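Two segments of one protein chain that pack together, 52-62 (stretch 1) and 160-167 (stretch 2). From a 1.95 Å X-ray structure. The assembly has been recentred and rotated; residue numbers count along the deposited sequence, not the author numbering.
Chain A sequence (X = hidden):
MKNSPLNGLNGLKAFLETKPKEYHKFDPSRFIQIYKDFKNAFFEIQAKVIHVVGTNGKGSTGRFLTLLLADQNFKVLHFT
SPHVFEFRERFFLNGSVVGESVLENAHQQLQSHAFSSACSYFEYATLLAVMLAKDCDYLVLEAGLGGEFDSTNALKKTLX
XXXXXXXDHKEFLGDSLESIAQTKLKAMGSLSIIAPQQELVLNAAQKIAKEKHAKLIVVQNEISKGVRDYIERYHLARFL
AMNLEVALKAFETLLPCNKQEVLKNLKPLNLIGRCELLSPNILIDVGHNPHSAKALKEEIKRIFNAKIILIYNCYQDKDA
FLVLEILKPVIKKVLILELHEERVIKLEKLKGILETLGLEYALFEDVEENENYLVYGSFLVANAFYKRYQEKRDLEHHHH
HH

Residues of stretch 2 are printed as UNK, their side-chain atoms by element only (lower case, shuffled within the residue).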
# COMPACT_ATOMS: atom_id res chain seq x y z
N VAL A 52 6.22 -8.01 3.29
CA VAL A 52 4.87 -8.06 2.75
C VAL A 52 4.95 -8.00 1.23
O VAL A 52 5.43 -7.01 0.66
CB VAL A 52 4.00 -6.91 3.30
CG1 VAL A 52 2.59 -7.01 2.76
CG2 VAL A 52 3.97 -6.96 4.83
N VAL A 53 4.50 -9.07 0.57
CA VAL A 53 4.63 -9.25 -0.87
C VAL A 53 3.26 -9.64 -1.43
O VAL A 53 2.56 -10.46 -0.83
CB VAL A 53 5.68 -10.34 -1.21
CG1 VAL A 53 5.70 -10.64 -2.70
CG2 VAL A 53 7.07 -9.91 -0.73
N GLY A 54 2.89 -9.06 -2.56
CA GLY A 54 1.64 -9.41 -3.19
C GLY A 54 1.16 -8.31 -4.11
O GLY A 54 1.88 -7.34 -4.38
N THR A 55 -0.07 -8.47 -4.59
CA THR A 55 -0.67 -7.49 -5.49
C THR A 55 -1.72 -6.63 -4.80
O THR A 55 -1.67 -5.40 -4.90
CB THR A 55 -1.31 -8.20 -6.70
OG1 THR A 55 -0.31 -8.97 -7.38
CG2 THR A 55 -1.91 -7.18 -7.66
N ASN A 56 -2.66 -7.25 -4.09
CA ASN A 56 -3.74 -6.53 -3.43
C ASN A 56 -3.63 -6.69 -1.92
O ASN A 56 -3.13 -7.70 -1.42
CB ASN A 56 -5.10 -7.05 -3.91
CG ASN A 56 -5.31 -6.86 -5.40
OD1 ASN A 56 -5.00 -5.80 -5.94
ND2 ASN A 56 -5.82 -7.88 -6.06
N GLY A 57 -4.09 -5.66 -1.21
CA GLY A 57 -4.18 -5.72 0.23
C GLY A 57 -2.87 -5.63 0.98
O GLY A 57 -2.85 -5.94 2.18
N LYS A 58 -1.77 -5.22 0.33
CA LYS A 58 -0.50 -5.10 1.05
C LYS A 58 -0.60 -4.06 2.16
O LYS A 58 -0.17 -4.29 3.29
CB LYS A 58 0.63 -4.73 0.08
CG LYS A 58 1.08 -5.89 -0.81
CD LYS A 58 2.47 -5.65 -1.38
CE LYS A 58 2.49 -4.44 -2.31
NZ LYS A 58 1.36 -4.46 -3.28
N GLY A 59 -1.20 -2.90 1.85
CA GLY A 59 -1.21 -1.80 2.80
C GLY A 59 -1.99 -2.12 4.06
O GLY A 59 -1.50 -1.92 5.17
N SER A 60 -3.22 -2.62 3.90
CA SER A 60 -4.04 -2.89 5.08
C SER A 60 -3.50 -4.09 5.86
O SER A 60 -3.48 -4.06 7.10
CB SER A 60 -5.49 -3.11 4.69
OG SER A 60 -5.61 -4.14 3.72
N THR A 61 -3.08 -5.14 5.17
CA THR A 61 -2.51 -6.30 5.87
C THR A 61 -1.31 -5.89 6.71
O THR A 61 -1.19 -6.28 7.88
CB THR A 61 -2.10 -7.38 4.87
OG1 THR A 61 -3.23 -7.75 4.06
CG2 THR A 61 -1.58 -8.61 5.60
N GLY A 62 -0.41 -5.10 6.13
CA GLY A 62 0.77 -4.68 6.87
C GLY A 62 0.45 -3.76 8.02
O GLY A 62 1.05 -3.86 9.10
N UNK A 160 7.74 -13.84 5.75
CA UNK A 160 7.10 -13.24 4.58
C UNK A 160 5.59 -13.42 4.70
O UNK A 160 5.11 -14.45 5.18
c UNK A 160 7.59 -13.89 3.28
o UNK A 160 9.00 -13.73 3.14
N UNK A 161 4.85 -12.40 4.29
CA UNK A 161 3.39 -12.47 4.19
C UNK A 161 3.03 -12.25 2.73
O UNK A 161 3.28 -11.18 2.18
c UNK A 161 3.06 -11.68 6.55
c UNK A 161 1.19 -11.50 4.89
c UNK A 161 2.70 -11.44 5.09
N UNK A 162 2.44 -13.27 2.10
CA UNK A 162 2.03 -13.17 0.70
C UNK A 162 0.55 -12.86 0.66
O UNK A 162 -0.29 -13.73 0.91
c UNK A 162 2.37 -14.45 -0.06
c UNK A 162 5.93 -14.09 -1.34
c UNK A 162 4.53 -15.60 0.52
c UNK A 162 5.89 -15.79 0.36
c UNK A 162 6.60 -15.03 -0.58
c UNK A 162 3.85 -14.66 -0.24
c UNK A 162 4.56 -13.91 -1.17
N UNK A 163 0.22 -11.60 0.35
CA UNK A 163 -1.16 -11.18 0.13
C UNK A 163 -1.60 -11.67 -1.25
O UNK A 163 -0.80 -12.25 -2.00
c UNK A 163 -0.53 -9.22 1.56
o UNK A 163 -0.69 -9.00 -0.83
c UNK A 163 -1.25 -9.66 0.30
N UNK A 164 -2.88 -11.52 -1.61
CA UNK A 164 -3.35 -12.07 -2.89
C UNK A 164 -2.60 -11.51 -4.09
O UNK A 164 -2.37 -10.30 -4.19
c UNK A 164 -4.83 -11.69 -2.91
c UNK A 164 -5.22 -11.71 -1.47
c UNK A 164 -4.02 -11.09 -0.77
N UNK A 165 -2.22 -12.40 -5.00
CA UNK A 165 -1.41 -12.08 -6.18
C UNK A 165 -2.30 -12.14 -7.41
O UNK A 165 -3.06 -13.10 -7.60
c UNK A 165 0.73 -12.89 -5.14
c UNK A 165 0.51 -12.82 -7.63
c UNK A 165 1.59 -14.12 -4.90
c UNK A 165 -0.23 -13.05 -6.32
N UNK A 166 -2.19 -11.12 -8.27
CA UNK A 166 -3.02 -11.01 -9.46
C UNK A 166 -2.24 -10.26 -10.53
O UNK A 166 -1.06 -9.93 -10.36
c UNK A 166 -4.35 -10.32 -9.12
o UNK A 166 -6.66 -10.60 -9.60
o UNK A 166 -5.22 -11.33 -11.09
c UNK A 166 -5.49 -10.78 -10.00
N UNK A 167 -2.91 -9.99 -11.65
CA UNK A 167 -2.29 -9.27 -12.76
C UNK A 167 -2.01 -7.81 -12.40
O UNK A 167 -2.81 -7.17 -11.73
c UNK A 167 -3.23 -10.71 -14.63
o UNK A 167 -3.36 -14.50 -16.36
c UNK A 167 -3.18 -9.34 -14.00
c UNK A 167 -3.32 -13.24 -15.78
c UNK A 167 -4.38 -12.80 -15.03
c UNK A 167 -2.17 -11.19 -15.39
c UNK A 167 -2.21 -12.44 -15.97
c UNK A 167 -4.33 -11.54 -14.46
O HOH W 1 1.07 -7.83 -9.16

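Position 160 carries one carbon followed by one oxygen, a short hydroxyl side chain whose CB stays 5.7 Å from Val53 CG2. It sits in the strand and lends the contact little but backbone continuity. This is Ser160.

At position 161 one carbon carries two more, a fork at the first atom with no polar tip. Its backbone O accepts a straight hydrogen bond from Val53 N at 2.9 Å, the first rung of a parallel pairing, and one of its methyls rests 4.1 Å from Thr61 CG2, on the sheet face shared with Val52. The residue is Val161, and that methyl is CG1.

Position 162 shows one carbon and then a ring of six carbons with no oxygen on it. The CA-to-CB bond leaves on the face that Val53 uses, and the ring meets Val53 CG1 obliquely, its closest carbon 3.7 Å away. A six-carbon ring without a hydroxyl is Phe162; the touching atom is CE1. Its CA also lies 3.2 Å from Val53 O in a CA-H...O contact.

At position 163 the first carbon carries one oxygen and one carbon, a forked side chain whose CA-to-CB bond points toward stretch 1. The backbone N donates to Val53 O at 2.9 Å, and the side-chain oxygen donates to Asn56 O at 2.8 Å. Its methyl lies 4.0 Å from both Val52 CG1 and Thr61 OG1. This is Thr163. Gly54 makes room for its hydroxyl: an ideal CB there would fall 2.0 Å from Thr163 OG1, and the backbone angles of Gly54 call for glycine in any case.

Position 164 has three carbons closing a ring onto its own backbone N, which leaves no amide hydrogen to donate. Its O instead receives two donors, Thr55 N at 3.0 Å and Asn56 N at 3.1 Å. It is Pro164.

Position 165 has four carbons, forked at the first, with one arm two carbons long. The CA-to-CB bond points away, yet a carbon of the long arm lies 4.1 Å from Gly54 CA. This is Ile165, and the carbon is CG1.

Position 166 has two carbons, the second bearing two oxygens. Its backbone N donates to Thr55 OG1 at 3.0 Å. This is Asp166; its OD1 accepts from the N of position 167 at 2.7 Å.

Position 167 adds a carbon and a six-carbon ring bearing one oxygen, with its CA-to-CB bond pointing away; the residue is poorly ordered. Its backbone O lies 4.2 Å from Thr55 CG2. This is Tyr167.

The contact runs in two modes. Parallel strand pairing sets the register through the N and O of Val53. Beyond the strands, the hydroxyls of Thr163 and Thr55 join the backbone in holding the loops. For a designer, the rule is to let loop carbonyls and amides find partners across the contact, as Asn56 O and the amides of Thr55 and Asn56 do, and to leave space at the glycine for the threonine hydroxyl.

Stretch 2 (160-167) SVFTPIDY
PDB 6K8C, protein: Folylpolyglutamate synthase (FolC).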